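Local coordinates for CooJ (Rhodospirillum rubrum, PDB 6HK5), which acts as a nickel metallochaperone, a dimeric accessory protein of carbon monoxide dehydrogenase that binds Ni(II) through its helical N-terminal part, at the nickel (II) ion site and the interface of chains A and B. Numbering follows the deposited sequence. Chains: chain A/B/C, CooJ.

Contact 1: the nickel (II) ion site. Residues chain A 22, 26, 29; chain B 18, 22; chain C 29, 33. With NI (nickel (II) ion), chain D.
Three first helices, 5-35 of chain A, 7-33 of chain B and 5-34 of chain C, converge on one nickel (II) ion in a distorted six-coordinate shell. Chains A and B each present two histidines spaced by one helical turn, an HXXXH motif read in different registers, and all four bind through NE2, with A:His26 NE2 at 2.0 Å from NI. Within each pair the first torsions differ so that both rings reach the ion: A:His22 has CG anti to the backbone N (chi1 -172°), whereas A:His26 has CG beside it (chi1 -66°). C:Glu29 bends at chi2 (75°) and adds both carboxylate oxygens to the shell, OE1 at 2.2 Å and OE2 at 2.3 Å from NI. Its plane lies almost flat with the A:His26 ring and nearly upright to that of B:His18. C:Gln33 NE2 donates to C:Glu29 OE2 from above the carboxylate plane; an alanine here removes the amide and this bond, and would probably leave the carboxylate less firmly held. The carboxylate comes from a third copy; the structure alone does not show whether this ligation forms in solution. A:His26 ND1 donates 3.0 Å to A:Glu29 OE1, nearly along the acceptor's C-O axis, which, with the NE2-nickel bond, is likely to hold the ring's rotation.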
ATOM      1  N   HIS A  22     -10.540  -1.944  -2.009  1.00 31.53           N
ATOM      2  CA  HIS A  22     -10.076  -1.430  -0.723  1.00 28.25           C
ATOM      3  C   HIS A  22     -10.387   0.057  -0.573  1.00 29.98           C
ATOM      4  O   HIS A  22     -10.977   0.473   0.432  1.00 30.86           O
ATOM      5  CB  HIS A  22      -8.578  -1.704  -0.544  1.00 30.62           C
ATOM      6  CG  HIS A  22      -8.070  -1.375   0.829  1.00 32.42           C
ATOM      7  ND1 HIS A  22      -8.443  -2.082   1.953  1.00 36.87           N
ATOM      8  CD2 HIS A  22      -7.224  -0.410   1.258  1.00 28.19           C
ATOM      9  CE1 HIS A  22      -7.856  -1.564   3.016  1.00 32.08           C
ATOM     10  NE2 HIS A  22      -7.107  -0.548   2.621  1.00 37.37           N
ATOM     11  N   HIS A  26     -12.656   2.916   2.087  1.00 23.42           N
ATOM     12  CA  HIS A  26     -12.213   4.156   2.735  1.00 31.48           C
ATOM     13  C   HIS A  26     -13.006   5.376   2.263  1.00 28.09           C
ATOM     14  O   HIS A  26     -13.234   6.319   3.038  1.00 29.93           O
ATOM     15  CB  HIS A  26     -10.721   4.419   2.476  1.00 30.94           C
ATOM     16  CG  HIS A  26      -9.787   3.418   3.097  1.00 30.64           C
ATOM     17  ND1 HIS A  26      -9.869   3.033   4.416  1.00 35.03           N
ATOM     18  CD2 HIS A  26      -8.687   2.795   2.593  1.00 27.08           C
ATOM     19  CE1 HIS A  26      -8.898   2.173   4.685  1.00 34.08           C
ATOM     20  NE2 HIS A  26      -8.168   2.013   3.593  1.00 26.23           N
ATOM     21  N   GLU A  29     -16.231   5.274   4.207  1.00 29.58           N
ATOM     22  CA  GLU A  29     -15.940   5.624   5.596  1.00 26.53           C
ATOM     23  C   GLU A  29     -15.729   7.114   5.740  1.00 27.75           C
ATOM     24  O   GLU A  29     -16.324   7.766   6.605  1.00 30.98           O
ATOM     25  CB  GLU A  29     -14.670   4.913   6.079  1.00 33.37           C
ATOM     26  CG  GLU A  29     -14.773   3.464   6.479  1.00 38.75           C
ATOM     27  CD  GLU A  29     -13.393   2.883   6.818  1.00 45.27           C
ATOM     28  OE1 GLU A  29     -12.422   3.103   6.041  1.00 38.76           O
ATOM     29  OE2 GLU A  29     -13.276   2.214   7.868  1.00 53.89           O
TER
ATOM     30  N   HIS B  18      -3.958   8.261   5.801  1.00 25.49           N
ATOM     31  CA  HIS B  18      -3.851   6.893   5.322  1.00 27.54           C
ATOM     32  C   HIS B  18      -4.270   6.765   3.859  1.00 33.65           C
ATOM     33  O   HIS B  18      -3.664   5.995   3.107  1.00 25.27           O
ATOM     34  CB  HIS B  18      -4.700   5.969   6.184  1.00 27.23           C
ATOM     35  CG  HIS B  18      -4.793   4.582   5.642  1.00 27.68           C
ATOM     36  ND1 HIS B  18      -3.718   3.719   5.617  1.00 25.02           N
ATOM     37  CD2 HIS B  18      -5.837   3.902   5.112  1.00 27.44           C
ATOM     38  CE1 HIS B  18      -4.094   2.568   5.092  1.00 27.61           C
ATOM     39  NE2 HIS B  18      -5.376   2.652   4.778  1.00 28.20           N
ATOM     40  N   HIS B  22      -2.309   5.529   0.410  1.00 27.24           N
ATOM     41  CA  HIS B  22      -2.772   4.643  -0.661  1.00 26.84           C
ATOM     42  C   HIS B  22      -2.547   5.246  -2.045  1.00 25.36           C
ATOM     43  O   HIS B  22      -2.190   4.538  -2.992  1.00 26.35           O
ATOM     44  CB  HIS B  22      -4.255   4.338  -0.477  1.00 26.18           C
ATOM     45  CG  HIS B  22      -4.534   3.160   0.401  1.00 34.28           C
ATOM     46  ND1 HIS B  22      -3.963   1.923   0.192  1.00 31.07           N
ATOM     47  CD2 HIS B  22      -5.352   3.026   1.475  1.00 27.68           C
ATOM     48  CE1 HIS B  22      -4.412   1.079   1.104  1.00 32.34           C
ATOM     49  NE2 HIS B  22      -5.248   1.727   1.901  1.00 29.16           N
TER
ATOM     50  N   GLU C  29      -2.694   1.157   7.882  1.00 24.58           N
ATOM     51  CA  GLU C  29      -3.861   0.289   7.761  1.00 27.29           C
ATOM     52  C   GLU C  29      -4.272  -0.264   9.110  1.00 32.30           C
ATOM     53  O   GLU C  29      -5.453  -0.223   9.480  1.00 26.69           O
ATOM     54  CB  GLU C  29      -3.583  -0.875   6.819  1.00 28.66           C
ATOM     55  CG  GLU C  29      -4.856  -1.512   6.315  1.00 25.15           C
ATOM     56  CD  GLU C  29      -5.494  -0.620   5.273  1.00 27.31           C
ATOM     57  OE1 GLU C  29      -4.818  -0.368   4.243  1.00 21.59           O
ATOM     58  OE2 GLU C  29      -6.626  -0.136   5.503  1.00 24.85           O
ATOM     59  N   GLN C  33      -8.009   0.449  10.973  1.00 31.15           N
ATOM     60  CA  GLN C  33      -8.980  -0.629  11.078  1.00 34.13           C
ATOM     61  C   GLN C  33      -9.075  -1.197  12.483  1.00 36.59           C
ATOM     62  O   GLN C  33     -10.066  -1.851  12.811  1.00 43.34           O
ATOM     63  CB  GLN C  33      -8.629  -1.745  10.104  1.00 34.32           C
ATOM     64  CG  GLN C  33      -8.607  -1.284   8.644  1.00 32.38           C
ATOM     65  CD  GLN C  33      -8.865  -2.420   7.728  1.00 31.59           C
ATOM     66  OE1 GLN C  33      -9.455  -3.406   8.144  1.00 37.59           O
ATOM     67  NE2 GLN C  33      -8.410  -2.316   6.471  1.00 30.44           N
TER
HETATM   68 NI    NI D 101      -6.306   1.166   3.630  1.00 25.21          NI

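Contact 2: the interface of chains A and B. Residues chain A 16, 57, 60-61, 64; chain B 26, 30, 46-47, 49-50, 53-54.
At the apolar centre, A:Leu61 meets B:His26 tip to tip, both methyl branches reaching the outer end of the imidazole: CD1 lies 3.4 Å and CD2 3.5 Å from B:His26 NE2. The ring is carried there by a CG anti to the backbone N (chi1 163°). A:Leu16 comes to it crosswise, its CD2 in the ring plane at 3.7 Å from B:His26 CE1, so leucines from both helices of chain A touch that end. The A:Leu61 CD2 branch also packs on the methyl of B:Ala50, whose small side chain admits the A helix closely. To one side, A:Val64 directs CG2 at the backbone of B:Leu46 and B:Ile47, while its side chain crosses that of B:Ile47 at about a right angle, CG1 toward B:Ile47 CG1; to the other, A:Ala57 CB rests 3.8 Å from SE of selenomethionine B:Met54. Toward the rim stands A:Ser60, whose OG occupies the crowded position between the backbone N and the carbonyl carbon (chi1 73°). It donates to its own helix, 3.0 Å to A:Ala57 O, and makes a weak bond to B:Asp53 OD2. The other carboxylate oxygen, B:Asp53 OD1, is held within chain B in a salt bridge 2.7 Å from B:Arg49 NH2, and a water links A:Ser60 O to B:Leu46 O. The patch joins second helices 42-67 of A and 41-67 of B, with the first helices supplying A:Leu16, B:His26 and B:Ile30, inside the two-fold dimer's helical bundle.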
ATOM      1  N   LEU A  16      -5.061  -4.510  -8.883  1.00 30.88           N
ATOM      2  CA  LEU A  16      -5.956  -3.392  -9.183  1.00 33.33           C
ATOM      3  C   LEU A  16      -7.363  -3.637  -8.648  1.00 29.80           C
ATOM      4  O   LEU A  16      -8.003  -2.711  -8.147  1.00 31.85           O
ATOM      5  CB  LEU A  16      -6.001  -3.127 -10.694  1.00 34.34           C
ATOM      6  CG  LEU A  16      -4.854  -2.334 -11.328  1.00 38.16           C
ATOM      7  CD1 LEU A  16      -5.068  -2.143 -12.822  1.00 31.55           C
ATOM      8  CD2 LEU A  16      -4.727  -0.983 -10.656  1.00 28.54           C
ATOM      9  N   ALA A  57     -10.533   8.978 -10.335  1.00 20.17           N
ATOM     10  CA  ALA A  57      -9.455   8.004 -10.428  1.00 27.84           C
ATOM     11  C   ALA A  57     -10.020   6.593 -10.541  1.00 29.55           C
ATOM     12  O   ALA A  57      -9.509   5.776 -11.313  1.00 32.39           O
ATOM     13  CB  ALA A  57      -8.510   8.143  -9.235  1.00 25.19           C
ATOM     14  N   SER A  60     -10.978   5.935 -14.106  1.00 27.07           N
ATOM     15  CA  SER A  60      -9.837   5.775 -15.004  0.66 29.23           C
ATOM     16  C   SER A  60      -9.038   4.516 -14.687  1.00 30.85           C
ATOM     17  O   SER A  60      -8.475   3.895 -15.602  1.00 23.99           O
ATOM     18  CB  SER A  60      -8.931   7.008 -14.932  0.66 27.18           C
ATOM     19  OG  SER A  60      -8.210   7.038 -13.711  0.66 22.00           O
ATOM     20  N   LEU A  61      -8.949   4.136 -13.409  1.00 24.45           N
ATOM     21  CA  LEU A  61      -8.257   2.892 -13.077  1.00 31.06           C
ATOM     22  C   LEU A  61      -9.050   1.686 -13.558  1.00 32.28           C
ATOM     23  O   LEU A  61      -8.470   0.684 -14.002  1.00 29.24           O
ATOM     24  CB  LEU A  61      -8.018   2.796 -11.576  1.00 34.98           C
ATOM     25  CG  LEU A  61      -6.677   3.303 -11.061  1.00 40.51           C
ATOM     26  CD1 LEU A  61      -6.642   3.119  -9.542  1.00 42.72           C
ATOM     27  CD2 LEU A  61      -5.518   2.571 -11.751  1.00 25.85           C
ATOM     28  N   VAL A  64      -8.145   1.043 -17.130  1.00 25.03           N
ATOM     29  CA  VAL A  64      -6.903   0.276 -17.153  1.00 24.56           C
ATOM     30  C   VAL A  64      -7.186  -1.206 -16.916  1.00 28.97           C
ATOM     31  O   VAL A  64      -6.835  -2.062 -17.736  1.00 29.73           O
ATOM     32  CB  VAL A  64      -5.911   0.823 -16.116  1.00 26.21           C
ATOM     33  CG1 VAL A  64      -4.749  -0.137 -15.976  1.00 26.50           C
ATOM     34  CG2 VAL A  64      -5.429   2.218 -16.500  1.00 23.71           C
TER
ATOM     35  N   HIS B  26       0.092   3.565  -4.375  1.00 28.45           N
ATOM     36  CA  HIS B  26      -0.432   2.947  -5.584  1.00 28.51           C
ATOM     37  C   HIS B  26       0.257   3.472  -6.834  1.00 25.07           C
ATOM     38  O   HIS B  26       0.482   2.720  -7.794  1.00 25.53           O
ATOM     39  CB  HIS B  26      -1.933   3.192  -5.666  1.00 34.84           C
ATOM     40  CG  HIS B  26      -2.500   2.969  -7.023  1.00 37.16           C
ATOM     41  ND1 HIS B  26      -2.938   1.733  -7.446  1.00 39.24           N
ATOM     42  CD2 HIS B  26      -2.717   3.825  -8.050  1.00 33.59           C
ATOM     43  CE1 HIS B  26      -3.395   1.835  -8.680  1.00 42.97           C
ATOM     44  NE2 HIS B  26      -3.266   3.091  -9.073  1.00 46.16           N
ATOM     45  N   ILE B  30       2.165   1.073  -9.641  1.00 25.26           N
ATOM     46  CA  ILE B  30       2.109   1.144 -11.094  1.00 32.34           C
ATOM     47  C   ILE B  30       3.513   1.274 -11.672  1.00 26.22           C
ATOM     48  O   ILE B  30       3.890   0.559 -12.609  1.00 29.10           O
ATOM     49  CB  ILE B  30       1.195   2.307 -11.523  1.00 31.86           C
ATOM     50  CG1 ILE B  30      -0.232   2.032 -11.048  1.00 23.04           C
ATOM     51  CG2 ILE B  30       1.262   2.567 -13.035  1.00 34.11           C
ATOM     52  CD1 ILE B  30      -0.797   0.717 -11.513  1.00 26.97           C
ATOM     53  N   LEU B  46      -4.061   4.960 -21.169  1.00 32.52           N
ATOM     54  CA  LEU B  46      -4.959   4.739 -20.036  1.00 30.91           C
ATOM     55  C   LEU B  46      -4.204   4.750 -18.709  1.00 33.27           C
ATOM     56  O   LEU B  46      -4.678   5.325 -17.717  1.00 27.86           O
ATOM     57  CB  LEU B  46      -5.702   3.417 -20.216  1.00 27.34           C
ATOM     58  CG  LEU B  46      -6.699   3.364 -21.376  1.00 30.45           C
ATOM     59  CD1 LEU B  46      -7.222   1.955 -21.545  1.00 27.40           C
ATOM     60  CD2 LEU B  46      -7.849   4.333 -21.153  1.00 27.35           C
ATOM     61  N   ILE B  47      -3.042   4.097 -18.665  1.00 26.99           N
ATOM     62  CA  ILE B  47      -2.227   4.124 -17.456  1.00 27.72           C
ATOM     63  C   ILE B  47      -1.830   5.553 -17.129  1.00 25.18           C
ATOM     64  O   ILE B  47      -2.034   6.026 -16.010  1.00 26.80           O
ATOM     65  CB  ILE B  47      -0.997   3.211 -17.611  1.00 27.30           C
ATOM     66  CG1 ILE B  47      -1.434   1.749 -17.676  1.00 23.97           C
ATOM     67  CG2 ILE B  47      -0.014   3.438 -16.469  1.00 32.51           C
ATOM     68  CD1 ILE B  47      -0.315   0.812 -18.105  1.00 30.07           C
ATOM     69  N   ARG B  49      -3.383   8.174 -17.990  1.00 24.53           N
ATOM     70  CA  ARG B  49      -4.577   8.909 -17.574  1.00 28.92           C
ATOM     71  C   ARG B  49      -4.956   8.568 -16.140  1.00 22.49           C
ATOM     72  O   ARG B  49      -5.282   9.459 -15.352  1.00 24.57           O
ATOM     73  CB  ARG B  49      -5.759   8.619 -18.492  1.00 24.98           C
ATOM     74  CG  ARG B  49      -7.020   9.388 -18.066  1.00 27.24           C
ATOM     75  CD  ARG B  49      -6.830  10.907 -18.229  1.00 31.98           C
ATOM     76  NE  ARG B  49      -6.515  11.593 -16.978  1.00 32.12           N
ATOM     77  CZ  ARG B  49      -6.466  12.914 -16.854  1.00 36.13           C
ATOM     78  NH1 ARG B  49      -6.716  13.673 -17.917  1.00 33.17           N
ATOM     79  NH2 ARG B  49      -6.192  13.479 -15.671  1.00 28.44           N
ATOM     80  N   ALA B  50      -4.963   7.276 -15.803  1.00 26.55           N
ATOM     81  CA  ALA B  50      -5.191   6.877 -14.418  1.00 25.72           C
ATOM     82  C   ALA B  50      -4.207   7.559 -13.488  1.00 28.24           C
ATOM     83  O   ALA B  50      -4.591   8.031 -12.412  1.00 27.29           O
ATOM     84  CB  ALA B  50      -5.088   5.357 -14.265  1.00 21.62           C
ATOM     85  N   ASP B  53      -4.950  11.206 -12.924  1.00 25.21           N
ATOM     86  CA  ASP B  53      -6.070  11.359 -11.994  1.00 23.18           C
ATOM     87  C   ASP B  53      -5.642  11.106 -10.550  1.00 27.02           C
ATOM     88  O   ASP B  53      -6.121  11.778  -9.619  1.00 23.91           O
ATOM     89  CB  ASP B  53      -7.222  10.442 -12.387  1.00 27.84           C
ATOM     90  CG  ASP B  53      -7.907  10.888 -13.679  1.00 27.64           C
ATOM     91  OD1 ASP B  53      -7.877  12.089 -14.012  1.00 31.51           O
ATOM     92  OD2 ASP B  53      -8.459  10.026 -14.374  1.00 29.04           O
HETATM   93  N   MSE B  54      -4.729  10.164 -10.340  1.00 27.75           N
HETATM   94  CA  MSE B  54      -4.186   9.966  -8.994  1.00 26.90           C
HETATM   95  C   MSE B  54      -3.508  11.234  -8.486  1.00 29.01           C
HETATM   96  O   MSE B  54      -3.704  11.631  -7.330  1.00 23.86           O
HETATM   97  CB  MSE B  54      -3.183   8.802  -8.942  1.00 23.74           C
HETATM   98  CG  MSE B  54      -3.768   7.378  -8.944  1.00 35.97           C
HETATM   99 SE   MSE B  54      -5.270   6.913  -7.703  1.00 58.59          SE
HETATM  100  CE  MSE B  54      -5.051   8.111  -6.273  1.00 53.92           C
TER
HETATM  101  O   HOH W   1      -7.565   5.148 -17.613  1.00 26.66           O

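Contact 3: the interface of chains A and B. Residues chain A 4-5, 8-9, 11, 68; chain B 36-39, 43.
This is a helix-to-turn interface of the two-fold symmetric homodimer: the start of A helix 5-35 packs against the bend joining the two helices of chain B, and the symmetry repeats the clasp at the opposite end. A:Arg9 carries the polar part. Its CG sits beside the backbone N (chi1 -60°) and the chain runs extended to NE, which brings the guanidinium side-on to one carbonyl oxygen. A:Arg9 NE donates 2.7 Å to B:Leu37 O within the carbonyl plane, and A:Arg9 NH2 donates 2.8 Å to the same B:Leu37 O from above that plane. The acceptor lies nearly in the guanidinium plane, so the two bonds limit the rotation of the arginine tip. The bond from NH2 on to B:Ala38 O is weak. One guanidinium face receives the CD2 methyl of B:Leu43, 3.8 Å from A:Arg9 CZ and displaced toward the rim. Lower on the arginine, A:Arg9 CG packs 3.7 Å from B:Leu37 CD2, the leucine side chain crossing obliquely. B:Ala38 has positive backbone torsions (phi 48°, psi 54°), turning the chain out of the short 3-10 segment 35-37. Its methyl presses against the proline ring at the helix start, with A:Pro5 CG and B:Ala38 CB in tight contact at 3.4 Å.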
ATOM      1  N   SER A   4       6.848 -12.741 -18.492  1.00 53.93           N
ATOM      2  CA  SER A   4       6.114 -12.497 -19.722  1.00 48.19           C
ATOM      3  C   SER A   4       5.044 -11.441 -19.472  1.00 49.87           C
ATOM      4  O   SER A   4       4.565 -11.296 -18.338  1.00 47.89           O
ATOM      5  CB  SER A   4       5.466 -13.786 -20.228  1.00 54.42           C
ATOM      6  OG  SER A   4       4.419 -14.208 -19.357  1.00 50.96           O
ATOM      7  N   PRO A   5       4.660 -10.675 -20.497  1.00 47.07           N
ATOM      8  CA  PRO A   5       3.535  -9.742 -20.329  1.00 45.03           C
ATOM      9  C   PRO A   5       2.257 -10.403 -19.842  1.00 40.56           C
ATOM     10  O   PRO A   5       1.506  -9.771 -19.090  1.00 42.95           O
ATOM     11  CB  PRO A   5       3.376  -9.146 -21.734  1.00 41.35           C
ATOM     12  CG  PRO A   5       4.760  -9.178 -22.278  1.00 40.68           C
ATOM     13  CD  PRO A   5       5.365 -10.458 -21.771  1.00 43.99           C
ATOM     14  N   GLY A   8       2.493 -10.636 -16.057  1.00 42.59           N
ATOM     15  CA  GLY A   8       2.481  -9.274 -15.536  1.00 40.75           C
ATOM     16  C   GLY A   8       1.089  -8.673 -15.472  1.00 37.19           C
ATOM     17  O   GLY A   8       0.656  -8.182 -14.425  1.00 35.20           O
ATOM     18  N   ARG A   9       0.358  -8.701 -16.592  1.00 33.44           N
ATOM     19  CA  ARG A   9      -0.977  -8.110 -16.596  1.00 39.21           C
ATOM     20  C   ARG A   9      -1.924  -8.868 -15.676  1.00 30.19           C
ATOM     21  O   ARG A   9      -2.811  -8.267 -15.065  1.00 31.12           O
ATOM     22  CB  ARG A   9      -1.527  -8.058 -18.019  1.00 34.82           C
ATOM     23  CG  ARG A   9      -0.674  -7.241 -18.951  1.00 36.88           C
ATOM     24  CD  ARG A   9      -1.071  -7.450 -20.389  1.00 34.01           C
ATOM     25  NE  ARG A   9      -0.303  -6.559 -21.247  1.00 42.15           N
ATOM     26  CZ  ARG A   9      -0.827  -5.748 -22.157  1.00 39.09           C
ATOM     27  NH1 ARG A   9      -2.142  -5.730 -22.363  1.00 44.80           N
ATOM     28  NH2 ARG A   9      -0.030  -4.966 -22.875  1.00 37.83           N
ATOM     29  N   ARG A  11      -1.065 -10.459 -12.727  1.00 37.66           N
ATOM     30  CA  ARG A  11      -0.798 -10.062 -11.352  1.00 35.91           C
ATOM     31  C   ARG A  11      -1.234  -8.615 -11.092  1.00 34.50           C
ATOM     32  O   ARG A  11      -1.763  -8.299 -10.021  1.00 33.15           O
ATOM     33  CB  ARG A  11       0.691 -10.281 -11.051  1.00 43.80           C
ATOM     34  CG  ARG A  11       1.269  -9.477  -9.907  1.00 44.12           C
ATOM     35  CD  ARG A  11       2.693  -9.055 -10.217  1.00 43.97           C
ATOM     36  NE  ARG A  11       2.793  -8.478 -11.553  1.00 56.17           N
ATOM     37  CZ  ARG A  11       2.297  -7.293 -11.914  1.00 53.53           C
ATOM     38  NH1 ARG A  11       2.444  -6.875 -13.166  1.00 44.76           N
ATOM     39  NH2 ARG A  11       1.644  -6.527 -11.036  1.00 49.02           N
ATOM     40  N   LEU A  68      -6.443  -4.649 -19.660  0.51 37.59           N
ATOM     41  CA  LEU A  68      -5.481  -5.725 -19.482  0.51 39.60           C
ATOM     42  C   LEU A  68      -6.040  -7.007 -20.090  0.51 41.20           C
ATOM     43  O   LEU A  68      -7.247  -7.118 -20.320  0.51 39.08           O
ATOM     44  CB  LEU A  68      -5.162  -5.932 -18.001  0.51 37.22           C
ATOM     45  CG  LEU A  68      -4.596  -4.750 -17.217  0.51 35.87           C
ATOM     46  CD1 LEU A  68      -4.617  -5.050 -15.728  0.51 35.29           C
ATOM     47  CD2 LEU A  68      -3.183  -4.418 -17.672  0.51 36.92           C
TER
ATOM     48  N   ALA B  36       6.827  -4.783 -17.228  1.00 36.76           N
ATOM     49  CA  ALA B  36       6.461  -6.145 -17.595  1.00 44.62           C
ATOM     50  C   ALA B  36       5.087  -6.234 -18.287  1.00 42.62           C
ATOM     51  O   ALA B  36       4.619  -7.334 -18.596  1.00 46.09           O
ATOM     52  CB  ALA B  36       6.490  -7.037 -16.351  1.00 45.40           C
ATOM     53  N   LEU B  37       4.416  -5.119 -18.559  1.00 42.39           N
ATOM     54  CA  LEU B  37       3.113  -5.161 -19.207  1.00 41.80           C
ATOM     55  C   LEU B  37       3.207  -5.198 -20.725  1.00 37.45           C
ATOM     56  O   LEU B  37       2.244  -5.620 -21.370  1.00 36.26           O
ATOM     57  CB  LEU B  37       2.271  -3.947 -18.783  1.00 37.68           C
ATOM     58  CG  LEU B  37       1.997  -3.786 -17.280  1.00 33.01           C
ATOM     59  CD1 LEU B  37       1.171  -2.546 -17.037  1.00 33.66           C
ATOM     60  CD2 LEU B  37       1.296  -5.016 -16.720  1.00 40.67           C
ATOM     61  N   ALA B  38       4.339  -4.767 -21.298  1.00 34.83           N
ATOM     62  CA  ALA B  38       4.510  -4.603 -22.751  1.00 42.59           C
ATOM     63  C   ALA B  38       3.340  -3.835 -23.373  1.00 38.59           C
ATOM     64  O   ALA B  38       2.706  -4.275 -24.339  1.00 34.99           O
ATOM     65  CB  ALA B  38       4.713  -5.952 -23.442  1.00 34.89           C
ATOM     66  N   GLU B  39       3.073  -2.654 -22.811  1.00 36.00           N
ATOM     67  CA  GLU B  39       1.917  -1.859 -23.209  1.00 35.71           C
ATOM     68  C   GLU B  39       2.053  -1.348 -24.642  1.00 28.31           C
ATOM     69  O   GLU B  39       3.143  -1.003 -25.102  1.00 32.09           O
ATOM     70  CB  GLU B  39       1.748  -0.674 -22.244  1.00 28.77           C
ATOM     71  CG  GLU B  39       2.787   0.449 -22.445  1.00 27.00           C
ATOM     72  CD  GLU B  39       2.935   1.389 -21.247  1.00 35.11           C
ATOM     73  OE1 GLU B  39       3.113   0.900 -20.109  1.00 35.01           O
ATOM     74  OE2 GLU B  39       2.918   2.619 -21.451  1.00 36.32           O
ATOM     75  N   LEU B  43      -3.012   1.150 -23.974  1.00 33.26           N
ATOM     76  CA  LEU B  43      -2.874   0.858 -22.557  1.00 33.57           C
ATOM     77  C   LEU B  43      -2.024   1.920 -21.872  1.00 34.11           C
ATOM     78  O   LEU B  43      -2.337   2.350 -20.751  1.00 34.85           O
ATOM     79  CB  LEU B  43      -2.281  -0.539 -22.366  1.00 30.78           C
ATOM     80  CG  LEU B  43      -2.098  -0.923 -20.903  1.00 34.12           C
ATOM     81  CD1 LEU B  43      -3.447  -0.887 -20.189  1.00 31.06           C
ATOM     82  CD2 LEU B  43      -1.493  -2.289 -20.806  1.00 30.67           C
TER

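Contacts 2 and 3 belong to the same A-B interface, their C-alpha centres about 14 Å apart; contact 1 lies about 18 Å from contact 2 and about 27 Å from contact 3. A helix 5-35 runs through all three, giving A:Arg9 to contact 3, A:Leu16 to contact 2 and A:His22 and A:His26 to contact 1. B helix 7-33 likewise connects the nickel ligands with B:His26 of contact 2, while B helix 41-67 joins contacts 2 and 3. Dimer packing therefore likely fixes the register that pairs the histidines, whereas contact 1 also draws in chain C.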